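Local coordinates for protein CT_858 (Chlamydia trachomatis, PDB 3DOR) that is a secreted protease, probably a serine-type endopeptidase of the S41 peptidase family, seen here in its mature dimeric form, at residues 560-563 and 568-571; 278-283 and 329-334; 263-268 and 293-298; 336-341 and 471-476. All blocks are in the same frame, centred on the assembly; numbering follows the deposited sequence.

Contact 1. Residues 560-563 and 568-571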
loop_
_atom_site.group_PDB
_atom_site.type_symbol
_atom_site.label_atom_id
_atom_site.label_comp_id
_atom_site.label_asym_id
_atom_site.label_seq_id
_atom_site.Cartn_x
_atom_site.Cartn_y
_atom_site.Cartn_z
ATOM N N CYS B 560 -34.551 -5.991 -31.915
ATOM C CA CYS B 560 -35.086 -6.517 -33.168
ATOM C C CYS B 560 -34.694 -5.593 -34.330
ATOM O O CYS B 560 -34.358 -6.061 -35.420
ATOM C CB CYS B 560 -36.611 -6.663 -33.089
ATOM S SG CYS B 560 -37.148 -8.050 -32.058
ATOM N N GLN B 561 -34.725 -4.280 -34.097
ATOM C CA GLN B 561 -34.333 -3.339 -35.145
ATOM C C GLN B 561 -32.861 -3.532 -35.476
ATOM O O GLN B 561 -32.477 -3.466 -36.638
ATOM C CB GLN B 561 -34.560 -1.889 -34.711
ATOM C CG GLN B 561 -36.013 -1.466 -34.666
ATOM C CD GLN B 561 -36.170 -0.019 -34.230
ATOM O OE1 GLN B 561 -35.769 0.901 -34.942
ATOM N NE2 GLN B 561 -36.745 0.186 -33.052
ATOM N N LEU B 562 -32.030 -3.758 -34.459
ATOM C CA LEU B 562 -30.608 -3.976 -34.713
ATOM C C LEU B 562 -30.431 -5.215 -35.588
ATOM O O LEU B 562 -29.638 -5.211 -36.534
ATOM C CB LEU B 562 -29.831 -4.178 -33.411
ATOM C CG LEU B 562 -29.531 -2.974 -32.518
ATOM C CD1 LEU B 562 -28.810 -3.448 -31.259
ATOM C CD2 LEU B 562 -28.672 -1.958 -33.274
ATOM N N ILE B 563 -31.162 -6.283 -35.265
ATOM C CA ILE B 563 -31.059 -7.507 -36.046
ATOM C C ILE B 563 -31.539 -7.237 -37.467
ATOM O O ILE B 563 -30.898 -7.657 -38.423
ATOM C CB ILE B 563 -31.880 -8.658 -35.414
ATOM C CG1 ILE B 563 -31.284 -9.018 -34.047
ATOM C CG2 ILE B 563 -31.855 -9.888 -36.322
ATOM C CD1 ILE B 563 -31.995 -10.133 -33.327
ATOM N N THR B 568 -32.169 3.774 -39.539
ATOM C CA THR B 568 -31.831 4.322 -38.227
ATOM C C THR B 568 -32.662 3.709 -37.106
ATOM O O THR B 568 -33.848 3.437 -37.282
ATOM C CB THR B 568 -32.007 5.856 -38.216
ATOM O OG1 THR B 568 -31.033 6.451 -39.085
ATOM C CG2 THR B 568 -31.832 6.414 -36.810
ATOM N N ILE B 569 -32.029 3.481 -35.958
ATOM C CA ILE B 569 -32.718 2.894 -34.809
ATOM C C ILE B 569 -33.460 3.965 -34.019
ATOM O O ILE B 569 -32.853 4.832 -33.393
ATOM C CB ILE B 569 -31.743 2.158 -33.861
ATOM C CG1 ILE B 569 -31.117 0.954 -34.569
ATOM C CG2 ILE B 569 -32.485 1.653 -32.642
ATOM C CD1 ILE B 569 -30.042 1.312 -35.567
ATOM N N ILE B 570 -34.783 3.880 -34.047
ATOM C CA ILE B 570 -35.638 4.844 -33.373
ATOM C C ILE B 570 -36.491 4.217 -32.275
ATOM O O ILE B 570 -36.999 3.107 -32.422
ATOM C CB ILE B 570 -36.556 5.538 -34.414
ATOM C CG1 ILE B 570 -35.735 6.526 -35.242
ATOM C CG2 ILE B 570 -37.711 6.242 -33.737
ATOM C CD1 ILE B 570 -36.467 7.010 -36.475
ATOM N N LEU B 571 -36.643 4.942 -31.174
ATOM C CA LEU B 571 -37.447 4.486 -30.050
ATOM C C LEU B 571 -38.909 4.721 -30.441
ATOM O O LEU B 571 -39.204 5.658 -31.179
ATOM C CB LEU B 571 -37.102 5.313 -28.804
ATOM C CG LEU B 571 -37.213 4.778 -27.366
ATOM C CD1 LEU B 571 -36.829 5.885 -26.372
ATOM C CD2 LEU B 571 -38.610 4.323 -27.069
#
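Gln561 lays its carboxamide alongside the backbone of Ile570 and pairs with both of that residue's main-chain polar groups. NE2 donates to Ile570 O at 3.0 Å, an almost straight bond (168°) whose acceptor lies practically in the plane of the amide. In return, Gln561 OE1 receives the N-H of Ile570, more loosely, at an N to OE1 distance of 3.3 Å; the donor is tilted 21° from the carbonyl plane of Gln561. With CG anti to its own carbonyl carbon (chi1 -73°) and the chain extended beyond it, the glutamine reaches straight from helix 549-564 to the tail. Beside this pairing, Leu562 CD2 rests on Ile569 CG1 at 4.0 Å, the two side chains crossing at about a right angle. Ile569 also touches Leu558 one turn earlier on the helix, and Leu562 touches Pro456. Cys560 and Ile563 face the body of the protein, where Ile563 packs on Val293. The glutamine amide thus offers one donor and one acceptor to one residue, as a neighbouring strand would, and the two bonds together fix its rotation and hold the C-terminal tail back along its own helix at the protein surface.

Contact 2. Residues 278-283 and 329-334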
loop_
_atom_site.group_PDB
_atom_site.type_symbol
_atom_site.label_atom_id
_atom_site.label_comp_id
_atom_site.label_asym_id
_atom_site.label_seq_id
_atom_site.Cartn_x
_atom_site.Cartn_y
_atom_site.Cartn_z
ATOM N N ALA B 278 -25.524 -15.065 -17.432
ATOM C CA ALA B 278 -25.566 -15.030 -18.879
ATOM C C ALA B 278 -26.479 -16.123 -19.396
ATOM O O ALA B 278 -26.473 -17.248 -18.880
ATOM C CB ALA B 278 -24.157 -15.208 -19.439
ATOM N N TYR B 279 -27.262 -15.795 -20.413
ATOM C CA TYR B 279 -28.171 -16.768 -20.975
ATOM C C TYR B 279 -28.582 -16.381 -22.377
ATOM O O TYR B 279 -28.174 -15.341 -22.898
ATOM C CB TYR B 279 -29.411 -16.909 -20.072
ATOM C CG TYR B 279 -30.243 -15.649 -19.939
ATOM C CD1 TYR B 279 -31.214 -15.332 -20.883
ATOM C CD2 TYR B 279 -30.037 -14.758 -18.878
ATOM C CE1 TYR B 279 -31.964 -14.163 -20.787
ATOM C CE2 TYR B 279 -30.785 -13.581 -18.771
ATOM C CZ TYR B 279 -31.742 -13.294 -19.732
ATOM O OH TYR B 279 -32.471 -12.130 -19.657
ATOM N N ILE B 280 -29.373 -17.246 -22.993
ATOM C CA ILE B 280 -29.880 -17.018 -24.331
ATOM C C ILE B 280 -31.380 -17.220 -24.242
ATOM O O ILE B 280 -31.825 -18.200 -23.653
ATOM C CB ILE B 280 -29.315 -18.038 -25.336
ATOM C CG1 ILE B 280 -27.795 -17.911 -25.427
ATOM C CG2 ILE B 280 -29.926 -17.808 -26.700
ATOM C CD1 ILE B 280 -27.166 -18.871 -26.438
ATOM N N SER B 281 -32.148 -16.283 -24.794
ATOM C CA SER B 281 -33.607 -16.369 -24.809
ATOM C C SER B 281 -34.067 -16.048 -26.218
ATOM O O SER B 281 -33.264 -15.666 -27.059
ATOM C CB SER B 281 -34.242 -15.354 -23.855
ATOM O OG SER B 281 -33.907 -15.627 -22.510
ATOM N N SER B 282 -35.358 -16.212 -26.476
ATOM C CA SER B 282 -35.911 -15.895 -27.787
ATOM C C SER B 282 -36.672 -14.582 -27.679
ATOM O O SER B 282 -37.487 -14.404 -26.776
ATOM C CB SER B 282 -36.859 -16.997 -28.248
ATOM O OG SER B 282 -37.829 -17.256 -27.252
ATOM N N VAL B 283 -36.377 -13.658 -28.586
ATOM C CA VAL B 283 -37.037 -12.357 -28.623
ATOM C C VAL B 283 -37.885 -12.308 -29.895
ATOM O O VAL B 283 -37.401 -12.633 -30.980
ATOM C CB VAL B 283 -35.996 -11.220 -28.651
ATOM C CG1 VAL B 283 -36.685 -9.880 -28.858
ATOM C CG2 VAL B 283 -35.212 -11.209 -27.345
ATOM N N SER B 329 -21.924 -18.453 -31.731
ATOM C CA SER B 329 -22.479 -19.530 -32.540
ATOM C C SER B 329 -23.939 -19.873 -32.269
ATOM O O SER B 329 -24.509 -20.733 -32.933
ATOM C CB SER B 329 -21.638 -20.799 -32.347
ATOM O OG SER B 329 -20.322 -20.614 -32.828
ATOM N N ASN B 330 -24.562 -19.210 -31.308
ATOM C CA ASN B 330 -25.937 -19.554 -30.978
ATOM C C ASN B 330 -26.818 -18.352 -30.756
ATOM O O ASN B 330 -27.846 -18.450 -30.085
ATOM C CB ASN B 330 -25.935 -20.400 -29.715
ATOM C CG ASN B 330 -25.194 -21.694 -29.902
ATOM O OD1 ASN B 330 -25.757 -22.671 -30.394
ATOM N ND2 ASN B 330 -23.914 -21.706 -29.537
ATOM N N THR B 331 -26.451 -17.236 -31.369
ATOM C CA THR B 331 -27.188 -16.019 -31.134
ATOM C C THR B 331 -27.152 -15.081 -32.356
ATOM O O THR B 331 -26.286 -15.215 -33.224
ATOM C CB THR B 331 -26.549 -15.393 -29.863
ATOM O OG1 THR B 331 -27.541 -15.211 -28.852
ATOM C CG2 THR B 331 -25.829 -14.143 -30.182
ATOM N N GLU B 332 -28.104 -14.151 -32.433
ATOM C CA GLU B 332 -28.158 -13.182 -33.538
ATOM C C GLU B 332 -27.769 -11.772 -33.068
ATOM O O GLU B 332 -27.427 -10.912 -33.868
ATOM C CB GLU B 332 -29.572 -13.116 -34.141
ATOM C CG GLU B 332 -30.018 -14.367 -34.894
ATOM C CD GLU B 332 -31.500 -14.322 -35.257
ATOM O OE1 GLU B 332 -31.902 -13.447 -36.057
ATOM O OE2 GLU B 332 -32.267 -15.159 -34.739
ATOM N N ALA B 333 -27.875 -11.528 -31.772
ATOM C CA ALA B 333 -27.528 -10.230 -31.199
ATOM C C ALA B 333 -27.247 -10.475 -29.727
ATOM O O ALA B 333 -27.564 -11.543 -29.212
ATOM C CB ALA B 333 -28.677 -9.235 -31.367
ATOM N N LEU B 334 -26.671 -9.486 -29.054
ATOM C CA LEU B 334 -26.311 -9.634 -27.655
ATOM C C LEU B 334 -26.673 -8.399 -26.834
ATOM O O LEU B 334 -26.339 -7.272 -27.207
ATOM C CB LEU B 334 -24.799 -9.854 -27.553
ATOM C CG LEU B 334 -24.087 -10.518 -26.361
ATOM C CD1 LEU B 334 -22.819 -9.734 -26.090
ATOM C CD2 LEU B 334 -24.943 -10.596 -25.120
#
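Ile280 projects from the middle of strand 278-284 and meets the turn at Asn330 and Thr331, which leads from helix 316-330 into strand 333-337. Just before it, Ala278 and Tyr279 pack against the neighbouring strand 290-297, Ala278 on Leu296. Ile280 then spreads both branches over the turn. Its CG1 arm is anti to the carbonyl carbon (chi1 -62°) and extended, which carries CD1 to 3.8 Å from Asn330 CB; the two side chains cross at about a right angle. The same CD1 methyl lies 3.7 Å from Asn330 O. The shorter branch, CG2, rests 4.1 Å from Thr331 OG1. Beyond Ile280 the strand turns to other partners, and Val283 packs on Val293 and on Cys560 of helix 549-564. Within the turn, Asn330 ND2 bonds back to Val326 O in the last turn of its helix, and Thr331 O receives Lys455 NZ. The contact is therefore van der Waals in character: a buried, branched aliphatic side chain covers the side of the turn that faces the strand, while Asn330 ND2 and the carbonyl of Thr331 find their hydrogen-bonding partners in the helix and in the lysine.

Contact 3. Residues 263-268 and 293-298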
loop_
_atom_site.group_PDB
_atom_site.type_symbol
_atom_site.label_atom_id
_atom_site.label_comp_id
_atom_site.label_asym_id
_atom_site.label_seq_id
_atom_site.Cartn_x
_atom_site.Cartn_y
_atom_site.Cartn_z
ATOM N N PRO B 263 -35.365 -8.753 -14.937
ATOM C CA PRO B 263 -35.882 -10.116 -15.108
ATOM C C PRO B 263 -35.500 -10.642 -16.496
ATOM O O PRO B 263 -35.106 -9.861 -17.364
ATOM C CB PRO B 263 -37.397 -9.945 -14.917
ATOM C CG PRO B 263 -37.645 -8.510 -15.264
ATOM C CD PRO B 263 -36.457 -7.793 -14.698
ATOM N N VAL B 264 -35.598 -11.952 -16.715
ATOM C CA VAL B 264 -35.229 -12.513 -18.015
ATOM C C VAL B 264 -36.058 -11.875 -19.114
ATOM O O VAL B 264 -37.232 -11.568 -18.916
ATOM C CB VAL B 264 -35.399 -14.059 -18.050
ATOM C CG1 VAL B 264 -34.559 -14.688 -16.963
ATOM C CG2 VAL B 264 -36.852 -14.441 -17.863
ATOM N N ILE B 265 -35.440 -11.677 -20.275
ATOM C CA ILE B 265 -36.105 -11.040 -21.402
ATOM C C ILE B 265 -37.063 -11.954 -22.169
ATOM O O ILE B 265 -37.880 -11.484 -22.961
ATOM C CB ILE B 265 -35.053 -10.457 -22.377
ATOM C CG1 ILE B 265 -34.197 -11.590 -22.964
ATOM C CG2 ILE B 265 -34.175 -9.449 -21.635
ATOM C CD1 ILE B 265 -33.116 -11.136 -23.925
ATOM N N GLY B 266 -36.968 -13.254 -21.929
ATOM C CA GLY B 266 -37.844 -14.183 -22.615
ATOM C C GLY B 266 -37.558 -15.605 -22.183
ATOM O O GLY B 266 -36.723 -15.819 -21.303
ATOM N N PRO B 267 -38.244 -16.600 -22.772
ATOM C CA PRO B 267 -38.000 -17.993 -22.394
ATOM C C PRO B 267 -36.550 -18.376 -22.659
ATOM O O PRO B 267 -36.049 -18.246 -23.774
ATOM C CB PRO B 267 -39.000 -18.771 -23.258
ATOM C CG PRO B 267 -39.212 -17.878 -24.439
ATOM C CD PRO B 267 -39.293 -16.514 -23.801
ATOM N N VAL B 268 -35.883 -18.840 -21.611
ATOM C CA VAL B 268 -34.486 -19.225 -21.688
ATOM C C VAL B 268 -34.235 -20.524 -22.443
ATOM O O VAL B 268 -34.832 -21.553 -22.140
ATOM C CB VAL B 268 -33.899 -19.360 -20.276
ATOM C CG1 VAL B 268 -32.453 -19.821 -20.351
ATOM C CG2 VAL B 268 -33.999 -18.027 -19.558
ATOM N N VAL B 293 -31.447 -14.356 -28.804
ATOM C CA VAL B 293 -30.638 -13.248 -28.324
ATOM C C VAL B 293 -29.915 -13.561 -27.027
ATOM O O VAL B 293 -30.484 -14.139 -26.107
ATOM C CB VAL B 293 -31.517 -11.985 -28.124
ATOM C CG1 VAL B 293 -30.678 -10.833 -27.571
ATOM C CG2 VAL B 293 -32.161 -11.589 -29.462
ATOM N N GLY B 294 -28.648 -13.177 -26.963
ATOM C CA GLY B 294 -27.892 -13.413 -25.750
ATOM C C GLY B 294 -28.054 -12.270 -24.769
ATOM O O GLY B 294 -28.313 -11.126 -25.164
ATOM N N PHE B 295 -27.941 -12.593 -23.483
ATOM C CA PHE B 295 -28.017 -11.609 -22.413
ATOM C C PHE B 295 -26.832 -11.882 -21.492
ATOM O O PHE B 295 -26.608 -13.016 -21.054
ATOM C CB PHE B 295 -29.308 -11.721 -21.606
ATOM C CG PHE B 295 -29.375 -10.744 -20.439
ATOM C CD1 PHE B 295 -29.936 -9.479 -20.597
ATOM C CD2 PHE B 295 -28.828 -11.078 -19.201
ATOM C CE1 PHE B 295 -29.954 -8.560 -19.542
ATOM C CE2 PHE B 295 -28.839 -10.167 -18.138
ATOM C CZ PHE B 295 -29.402 -8.906 -18.309
ATOM N N LEU B 296 -26.073 -10.837 -21.210
ATOM C CA LEU B 296 -24.899 -10.944 -20.362
ATOM C C LEU B 296 -24.827 -9.708 -19.474
ATOM O O LEU B 296 -25.011 -8.600 -19.952
ATOM C CB LEU B 296 -23.643 -11.021 -21.236
ATOM C CG LEU B 296 -22.245 -11.039 -20.601
ATOM C CD1 LEU B 296 -21.906 -9.676 -20.039
ATOM C CD2 LEU B 296 -22.187 -12.087 -19.511
ATOM N N ARG B 297 -24.582 -9.891 -18.181
ATOM C CA ARG B 297 -24.443 -8.736 -17.296
ATOM C C ARG B 297 -22.982 -8.642 -16.862
ATOM O O ARG B 297 -22.398 -9.646 -16.443
ATOM C CB ARG B 297 -25.348 -8.869 -16.058
ATOM C CG ARG B 297 -25.128 -7.758 -15.017
ATOM C CD ARG B 297 -26.125 -7.780 -13.839
ATOM N NE ARG B 297 -25.617 -6.938 -12.758
ATOM C CZ ARG B 297 -25.466 -5.616 -12.846
ATOM N NH1 ARG B 297 -25.805 -4.965 -13.954
ATOM N NH2 ARG B 297 -24.901 -4.948 -11.855
ATOM N N ILE B 298 -22.374 -7.466 -17.021
ATOM C CA ILE B 298 -20.990 -7.254 -16.574
ATOM C C ILE B 298 -21.241 -6.433 -15.314
ATOM O O ILE B 298 -21.606 -5.262 -15.395
ATOM C CB ILE B 298 -20.160 -6.434 -17.605
ATOM C CG1 ILE B 298 -20.038 -7.205 -18.919
ATOM C CG2 ILE B 298 -18.767 -6.152 -17.055
ATOM C CD1 ILE B 298 -19.255 -6.452 -20.010
#
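Ile265 supplies the whole apolar contact from the loop side, dividing its branches between two residues of strand 290-297. CD1, at the end of an extended arm (chi2 -179°), lies 4.4 Å from Val293 CG1. CG2 comes equally near the ring, 4.4 Å from Phe295 CD1, approaching it obliquely. Val293 and Phe295 are two apart in an extended strand and present their side chains on the same face of the sheet, so one isoleucine can bridge them; Gly294 between them has no side chain. Further apolar neighbours complete the cluster: Ile335 touches both Ile265 and Phe295, while Leu552 and Val559 of helix 549-564 pack on Ile265 and Val293 respectively.

Aromatic packing adds a second element, because the Phe295 ring meets that of Tyr279 with their planes about 20° apart, and the hydroxyl of the same tyrosine bonds to the backbone N of Ile265, joining the ring side of the cluster to the loop.

Polar bonds hold the loop itself: Ile265 O receives Lys556 NZ and Gly266 O takes the hydroxyl of Ser281, so helix 549-564 and strand 278-284 each grip the segment just where its isoleucine turns inward. The arrangement is that of a loop folded over one face of a mixed sheet beside a packed helix, at the antiparallel end of the sheet in the S41 peptidase region, whose central strands run parallel as in the ClpP/crotonase-like fold.

Contact 4. Residues 336-341 and 471-476; sequences IDQTNN and FFPVVL
Phe472 points its ring from helix 468-478 at Ile336 of strand 333-337 and Gln338 just past its end, and meets the two in different ways. Ile336 approaches the rim: CD1 lies at the edge, in the ring plane, 3.9 Å from Phe472 CZ, while CG2 sits 4.0 Å from CE2. Gln338 comes in near the root of the ring, with amide and ring planes 41° apart, and its OE1 is pressed to 3.0 Å from Phe472 CB, a tight spot in the packing. The phenyl group reaches the strand because CG is anti to the backbone N (chi1 -176°). On one face of the ring, Leu476 CD1 from the next helical turn sits 3.5 Å above the plane, offset toward the rim. Across the glutamine amide, NE2 lies 3.8 Å from Pro473 CD, the side chains crossing at about a right angle.

At the strand's end, Asp337 OD2 accepts from Thr339 N at 3.0 Å, forming an Asx turn, and its syn lone pair takes Thr339 OG1 at 2.7 Å; two bonds on one oxygen thereby fix the bend leading away from the sheet.

Both ends of the buried Gln338 amide are engaged: OE1 accepts the hydroxyl of Tyr301, and NE2 donates to Ala469 O. That carbonyl stands four residues before Pro473, whose nitrogen has no hydrogen to offer it, so the glutamine replaces the helical bond missing at the kink and ties the strand end to the helix by polar as well as apolar contact.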
loop_
_atom_site.group_PDB
_atom_site.type_symbol
_atom_site.label_atom_id
_atom_site.label_comp_id
_atom_site.label_asym_id
_atom_site.label_seq_id
_atom_site.Cartn_x
_atom_site.Cartn_y
_atom_site.Cartn_z
ATOM N N ILE B 336 -26.034 -6.521 -23.343
ATOM C CA ILE B 336 -25.101 -6.479 -22.224
ATOM C C ILE B 336 -25.645 -5.522 -21.170
ATOM O O ILE B 336 -25.767 -4.312 -21.418
ATOM C CB ILE B 336 -23.699 -5.997 -22.682
ATOM C CG1 ILE B 336 -23.071 -7.035 -23.617
ATOM C CG2 ILE B 336 -22.793 -5.747 -21.465
ATOM C CD1 ILE B 336 -21.704 -6.633 -24.140
ATOM N N ASP B 337 -25.995 -6.056 -20.005
ATOM C CA ASP B 337 -26.499 -5.217 -18.930
ATOM C C ASP B 337 -25.281 -4.760 -18.139
ATOM O O ASP B 337 -24.621 -5.561 -17.486
ATOM C CB ASP B 337 -27.442 -6.000 -18.016
ATOM C CG ASP B 337 -27.809 -5.222 -16.755
ATOM O OD1 ASP B 337 -28.349 -5.839 -15.815
ATOM O OD2 ASP B 337 -27.554 -3.992 -16.711
ATOM N N GLN B 338 -24.976 -3.472 -18.201
ATOM C CA GLN B 338 -23.824 -2.959 -17.486
ATOM C C GLN B 338 -24.218 -1.917 -16.432
ATOM O O GLN B 338 -23.369 -1.160 -15.961
ATOM C CB GLN B 338 -22.844 -2.344 -18.481
ATOM C CG GLN B 338 -21.480 -2.153 -17.914
ATOM C CD GLN B 338 -20.869 -0.823 -18.275
ATOM O OE1 GLN B 338 -19.657 -0.725 -18.424
ATOM N NE2 GLN B 338 -21.696 0.215 -18.393
ATOM N N THR B 339 -25.501 -1.876 -16.073
ATOM C CA THR B 339 -25.991 -0.925 -15.070
ATOM C C THR B 339 -25.426 -1.207 -13.676
ATOM O O THR B 339 -24.960 -2.311 -13.409
ATOM C CB THR B 339 -27.528 -0.972 -14.969
ATOM O OG1 THR B 339 -27.948 -2.308 -14.654
ATOM C CG2 THR B 339 -28.163 -0.559 -16.285
ATOM N N ASN B 340 -25.462 -0.205 -12.793
ATOM C CA ASN B 340 -24.991 -0.382 -11.418
ATOM C C ASN B 340 -23.646 -1.109 -11.362
ATOM O O ASN B 340 -23.513 -2.174 -10.751
ATOM C CB ASN B 340 -26.033 -1.179 -10.622
ATOM C CG ASN B 340 -27.276 -0.367 -10.288
ATOM O OD1 ASN B 340 -27.477 0.743 -10.786
ATOM N ND2 ASN B 340 -28.120 -0.927 -9.437
ATOM N N ASN B 341 -22.650 -0.509 -11.988
ATOM C CA ASN B 341 -21.318 -1.078 -12.080
ATOM C C ASN B 341 -20.356 0.017 -11.617
ATOM O O ASN B 341 -20.330 1.096 -12.192
ATOM C CB ASN B 341 -21.072 -1.454 -13.539
ATOM C CG ASN B 341 -19.732 -2.098 -13.764
ATOM O OD1 ASN B 341 -18.720 -1.643 -13.244
ATOM N ND2 ASN B 341 -19.714 -3.162 -14.562
ATOM N N PHE B 471 -16.380 4.240 -19.269
ATOM C CA PHE B 471 -15.565 3.917 -20.451
ATOM C C PHE B 471 -16.084 2.830 -21.400
ATOM O O PHE B 471 -15.971 2.968 -22.630
ATOM C CB PHE B 471 -14.138 3.537 -20.020
ATOM C CG PHE B 471 -13.449 4.575 -19.162
ATOM C CD1 PHE B 471 -12.383 4.209 -18.330
ATOM C CD2 PHE B 471 -13.862 5.908 -19.173
ATOM C CE1 PHE B 471 -11.737 5.164 -17.513
ATOM C CE2 PHE B 471 -13.232 6.866 -18.371
ATOM C CZ PHE B 471 -12.167 6.494 -17.537
ATOM N N PHE B 472 -16.623 1.749 -20.838
ATOM C CA PHE B 472 -17.134 0.642 -21.647
ATOM C C PHE B 472 -18.101 1.145 -22.723
ATOM O O PHE B 472 -17.864 0.943 -23.912
ATOM C CB PHE B 472 -17.822 -0.418 -20.753
ATOM C CG PHE B 472 -18.303 -1.647 -21.502
ATOM C CD1 PHE B 472 -17.404 -2.630 -21.906
ATOM C CD2 PHE B 472 -19.666 -1.833 -21.770
ATOM C CE1 PHE B 472 -17.849 -3.797 -22.564
ATOM C CE2 PHE B 472 -20.127 -2.984 -22.425
ATOM C CZ PHE B 472 -19.212 -3.974 -22.822
ATOM N N PRO B 473 -19.191 1.828 -22.331
ATOM C CA PRO B 473 -20.109 2.305 -23.373
ATOM C C PRO B 473 -19.543 3.406 -24.270
ATOM O O PRO B 473 -19.877 3.474 -25.454
ATOM C CB PRO B 473 -21.328 2.768 -22.576
ATOM C CG PRO B 473 -20.728 3.240 -21.293
ATOM C CD PRO B 473 -19.715 2.145 -20.990
ATOM N N VAL B 474 -18.677 4.256 -23.729
ATOM C CA VAL B 474 -18.125 5.334 -24.542
ATOM C C VAL B 474 -17.274 4.792 -25.693
ATOM O O VAL B 474 -17.338 5.303 -26.816
ATOM C CB VAL B 474 -17.310 6.367 -23.675
ATOM C CG1 VAL B 474 -15.846 5.951 -23.524
ATOM C CG2 VAL B 474 -17.416 7.743 -24.309
ATOM N N VAL B 475 -16.503 3.741 -25.428
ATOM C CA VAL B 475 -15.665 3.133 -26.463
ATOM C C VAL B 475 -16.546 2.502 -27.538
ATOM O O VAL B 475 -16.310 2.677 -28.735
ATOM C CB VAL B 475 -14.737 2.034 -25.877
ATOM C CG1 VAL B 475 -14.008 1.312 -27.009
ATOM C CG2 VAL B 475 -13.711 2.661 -24.922
ATOM N N LEU B 476 -17.561 1.766 -27.106
ATOM C CA LEU B 476 -18.480 1.113 -28.034
ATOM C C LEU B 476 -19.343 2.123 -28.803
ATOM O O LEU B 476 -19.702 1.892 -29.969
ATOM C CB LEU B 476 -19.371 0.123 -27.270
ATOM C CG LEU B 476 -18.599 -1.048 -26.628
ATOM C CD1 LEU B 476 -19.524 -1.981 -25.825
ATOM C CD2 LEU B 476 -17.898 -1.812 -27.734
#

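From the N terminus, the chain first passes the loop at 263-268, then strand 278-284, strand 290-297 and helix 316-330, so contacts 3 and 2 cross: the loop closes onto 293-298 before 278-283 is joined to 329-334. The latter packs strand 278-284 against the end of the helical crossover that joins the parallel strands 290-297 and 333-337. Contact 4 opens immediately afterwards on that last strand and closes a long loop, about 130 residues, at helix 468-478. Contact 1 follows in series, a short return of the C-terminal tail. None nests in another. Helix 549-564 links contact 1 to contacts 2 and 3 through Ile563, whereas contact 4 reaches them through the shared sheet.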